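PDB 2OB9: tail assembly chaperone, which probably assists assembly of the phage HK97 tail as a chaperone, and shares a spiral structure with highly diverged phage tail assembly chaperones. Local coordinates for residues V73-D78 and R107-A112. Numbering follows the deposited sequence.
Sequences VVLFID and RLLKQA
Leu109 reaches across to Leu75 in an aliphatic contact that rests chiefly on one branch: its CD1 lies 3.6 Å from Leu75 CB. The same methyl also packs against the backbone, with Leu109 CD1 4.0 Å from the N of Phe76. It thus rests against the root of the Leu75 side chain and the backbone where Leu75 and Phe76 join. The torsions explain the reach, since CG is anti to the backbone N (chi1 179°) and chi2 of 51° then turns CD1 toward the partner helix, although the CB of Leu109 is not aimed straight at it.

Aromatic packing supplies the second part. The Phe76 ring presents its edge to helix 103-113, with Leu108 CB near the ring plane and 4.2 Å from CE1; the backbone N of Leu109 also lies near that plane. CG of Phe76 is anti to its own N, which places it beside the carbonyl carbon, and from there the ring extends toward Leu108.

Both pairs belong to a helix-helix crossing in the chaperone's buried core, between helix 61-79 and helix 103-113. The local axes approach to 9.5 Å at a crossing angle of 69°, and the closest pair of CA atoms, those of Phe76 and Leu109, is 5.4 Å apart. Consistent with so steep a crossing, four side chains make the contact between the two segments, with 197 Å² buried in total.

Aromatic neighbours add to the packing. Trp43 and Trp46 of helix 40-49 pack on Leu75, and the His105 ring meets that of Phe76 at a steep tilt. Leu109 also packs on Ala119 of the second subunit, bringing this core contact close to the subunit interface.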
ATOM      1  N   VAL A  73      -0.895  27.224  13.285  1.00 51.41           N
ATOM      2  CA  VAL A  73      -0.134  28.430  13.662  1.00 51.42           C
ATOM      3  C   VAL A  73       0.986  28.800  12.669  1.00 52.20           C
ATOM      4  O   VAL A  73       1.239  29.963  12.482  1.00 53.36           O
ATOM      5  CB  VAL A  73       0.267  28.567  15.195  1.00 51.56           C
ATOM      6  CG1 VAL A  73      -0.541  27.677  16.111  1.00 48.49           C
ATOM      7  CG2 VAL A  73       1.766  28.515  15.419  1.00 48.47           C
ATOM      8  N   VAL A  74       1.587  27.795  12.011  1.00 53.01           N
ATOM      9  CA  VAL A  74       2.654  27.924  11.004  1.00 52.50           C
ATOM     10  C   VAL A  74       2.177  28.603   9.749  1.00 52.16           C
ATOM     11  O   VAL A  74       2.875  29.466   9.192  1.00 53.69           O
ATOM     12  CB  VAL A  74       3.259  26.519  10.643  1.00 53.19           C
ATOM     13  CG1 VAL A  74       3.809  26.438   9.171  1.00 53.68           C
ATOM     14  CG2 VAL A  74       4.299  26.136  11.648  1.00 52.64           C
ATOM     15  N   LEU A  75       1.000  28.209   9.283  1.00 50.86           N
ATOM     16  CA  LEU A  75       0.373  28.918   8.203  1.00 50.43           C
ATOM     17  C   LEU A  75       0.025  30.334   8.654  1.00 49.51           C
ATOM     18  O   LEU A  75       0.158  31.282   7.882  1.00 49.43           O
ATOM     19  CB  LEU A  75      -0.888  28.179   7.679  1.00 49.28           C
ATOM     20  CG  LEU A  75      -0.776  27.153   6.576  1.00 50.26           C
ATOM     21  CD1 LEU A  75      -2.163  26.700   6.098  1.00 47.95           C
ATOM     22  CD2 LEU A  75       0.053  27.713   5.428  1.00 52.04           C
ATOM     23  N   PHE A  76      -0.475  30.480   9.876  1.00 49.36           N
ATOM     24  CA  PHE A  76      -0.910  31.815  10.364  1.00 48.79           C
ATOM     25  C   PHE A  76       0.188  32.872  10.354  1.00 49.62           C
ATOM     26  O   PHE A  76      -0.004  34.032   9.924  1.00 50.97           O
ATOM     27  CB  PHE A  76      -1.515  31.730  11.773  1.00 46.94           C
ATOM     28  CG  PHE A  76      -1.829  33.092  12.374  1.00 47.43           C
ATOM     29  CD1 PHE A  76      -2.953  33.812  11.965  1.00 45.86           C
ATOM     30  CD2 PHE A  76      -0.990  33.660  13.343  1.00 45.71           C
ATOM     31  CE1 PHE A  76      -3.242  35.076  12.517  1.00 42.28           C
ATOM     32  CE2 PHE A  76      -1.282  34.938  13.893  1.00 46.06           C
ATOM     33  CZ  PHE A  76      -2.412  35.616  13.487  1.00 46.15           C
ATOM     34  N   ILE A  77       1.325  32.469  10.887  1.00 49.72           N
ATOM     35  CA  ILE A  77       2.474  33.301  10.972  1.00 50.70           C
ATOM     36  C   ILE A  77       2.894  33.765   9.578  1.00 51.15           C
ATOM     37  O   ILE A  77       3.408  34.849   9.416  1.00 50.53           O
ATOM     38  CB  ILE A  77       3.556  32.528  11.671  1.00 50.52           C
ATOM     39  CG1 ILE A  77       3.344  32.603  13.181  1.00 50.48           C
ATOM     40  CG2 ILE A  77       4.940  32.963  11.246  1.00 51.95           C
ATOM     41  CD1 ILE A  77       4.024  31.428  13.903  1.00 54.67           C
ATOM     42  N   ASP A  78       2.630  32.941   8.579  1.00 52.37           N
ATOM     43  CA  ASP A  78       3.032  33.231   7.246  1.00 53.48           C
ATOM     44  C   ASP A  78       2.039  34.114   6.510  1.00 53.87           C
ATOM     45  O   ASP A  78       2.418  34.933   5.671  1.00 54.65           O
ATOM     46  CB  ASP A  78       3.215  31.923   6.493  1.00 55.24           C
ATOM     47  CG  ASP A  78       3.891  32.126   5.144  1.00 56.86           C
ATOM     48  OD1 ASP A  78       5.087  32.518   5.124  1.00 54.51           O
ATOM     49  OD2 ASP A  78       3.195  31.896   4.132  1.00 60.72           O
ATOM     50  N   ARG A 107      -9.668  32.608  12.667  1.00 51.92           N
ATOM     51  CA  ARG A 107     -10.604  33.235  11.705  1.00 52.96           C
ATOM     52  C   ARG A 107      -9.837  34.066  10.660  1.00 51.85           C
ATOM     53  O   ARG A 107     -10.253  34.182   9.522  1.00 51.15           O
ATOM     54  CB  ARG A 107     -11.577  34.140  12.456  1.00 52.29           C
ATOM     55  CG  ARG A 107     -12.634  34.794  11.566  1.00 56.52           C
ATOM     56  CD  ARG A 107     -13.511  35.889  12.278  1.00 57.90           C
ATOM     57  NE  ARG A 107     -12.772  37.090  12.755  1.00 64.99           N
ATOM     58  CZ  ARG A 107     -12.294  38.051  11.957  1.00 68.08           C
ATOM     59  NH1 ARG A 107     -12.433  37.962  10.626  1.00 66.70           N
ATOM     60  NH2 ARG A 107     -11.669  39.111  12.487  1.00 69.30           N
ATOM     61  N   LEU A 108      -8.706  34.645  11.061  1.00 50.99           N
ATOM     62  CA  LEU A 108      -7.838  35.356  10.115  1.00 50.54           C
ATOM     63  C   LEU A 108      -7.102  34.367   9.199  1.00 50.52           C
ATOM     64  O   LEU A 108      -6.995  34.624   8.008  1.00 51.82           O
ATOM     65  CB  LEU A 108      -6.851  36.320  10.837  1.00 49.84           C
ATOM     66  CG  LEU A 108      -7.462  37.600  11.434  1.00 48.08           C
ATOM     67  CD1 LEU A 108      -6.445  38.354  12.251  1.00 45.57           C
ATOM     68  CD2 LEU A 108      -8.048  38.540  10.345  1.00 45.11           C
ATOM     69  N   LEU A 109      -6.635  33.238   9.732  1.00 49.17           N
ATOM     70  CA  LEU A 109      -6.105  32.189   8.889  1.00 48.72           C
ATOM     71  C   LEU A 109      -7.092  31.758   7.788  1.00 49.77           C
ATOM     72  O   LEU A 109      -6.695  31.686   6.612  1.00 48.65           O
ATOM     73  CB  LEU A 109      -5.637  30.986   9.695  1.00 48.10           C
ATOM     74  CG  LEU A 109      -5.057  29.744   8.972  1.00 48.43           C
ATOM     75  CD1 LEU A 109      -3.936  30.130   7.980  1.00 43.97           C
ATOM     76  CD2 LEU A 109      -4.482  28.753  10.005  1.00 48.21           C
ATOM     77  N   LYS A 110      -8.345  31.468   8.162  1.00 50.12           N
ATOM     78  CA  LYS A 110      -9.371  31.054   7.199  1.00 52.24           C
ATOM     79  C   LYS A 110      -9.605  32.066   6.097  1.00 52.82           C
ATOM     80  O   LYS A 110      -9.627  31.721   4.940  1.00 54.48           O
ATOM     81  CB  LYS A 110     -10.696  30.715   7.894  1.00 52.53           C
ATOM     82  CG  LYS A 110     -10.715  29.289   8.401  1.00 56.17           C
ATOM     83  CD  LYS A 110     -11.827  29.060   9.378  1.00 61.85           C
ATOM     84  CE  LYS A 110     -11.698  27.689  10.036  1.00 65.92           C
ATOM     85  NZ  LYS A 110     -12.284  26.593   9.199  1.00 67.83           N
ATOM     86  N   GLN A 111      -9.804  33.318   6.480  1.00 54.69           N
ATOM     87  CA  GLN A 111      -9.933  34.423   5.561  1.00 55.90           C
ATOM     88  C   GLN A 111      -8.738  34.420   4.588  1.00 55.46           C
ATOM     89  O   GLN A 111      -8.948  34.505   3.378  1.00 55.89           O
ATOM     90  CB  GLN A 111     -10.026  35.720   6.363  1.00 55.68           C
ATOM     91  CG  GLN A 111     -11.068  36.709   5.888  1.00 58.40           C
ATOM     92  CD  GLN A 111     -11.164  37.961   6.762  1.00 59.11           C
ATOM     93  OE1 GLN A 111     -11.587  39.029   6.295  1.00 65.70           O
ATOM     94  NE2 GLN A 111     -10.789  37.837   8.026  1.00 64.01           N
ATOM     95  N   ALA A 112      -7.502  34.259   5.096  1.00 54.94           N
ATOM     96  CA  ALA A 112      -6.308  34.192   4.211  1.00 54.73           C
ATOM     97  C   ALA A 112      -6.327  33.015   3.208  1.00 54.67           C
ATOM     98  O   ALA A 112      -5.992  33.190   2.024  1.00 53.75           O
ATOM     99  CB  ALA A 112      -5.012  34.180   5.011  1.00 54.13           C
TER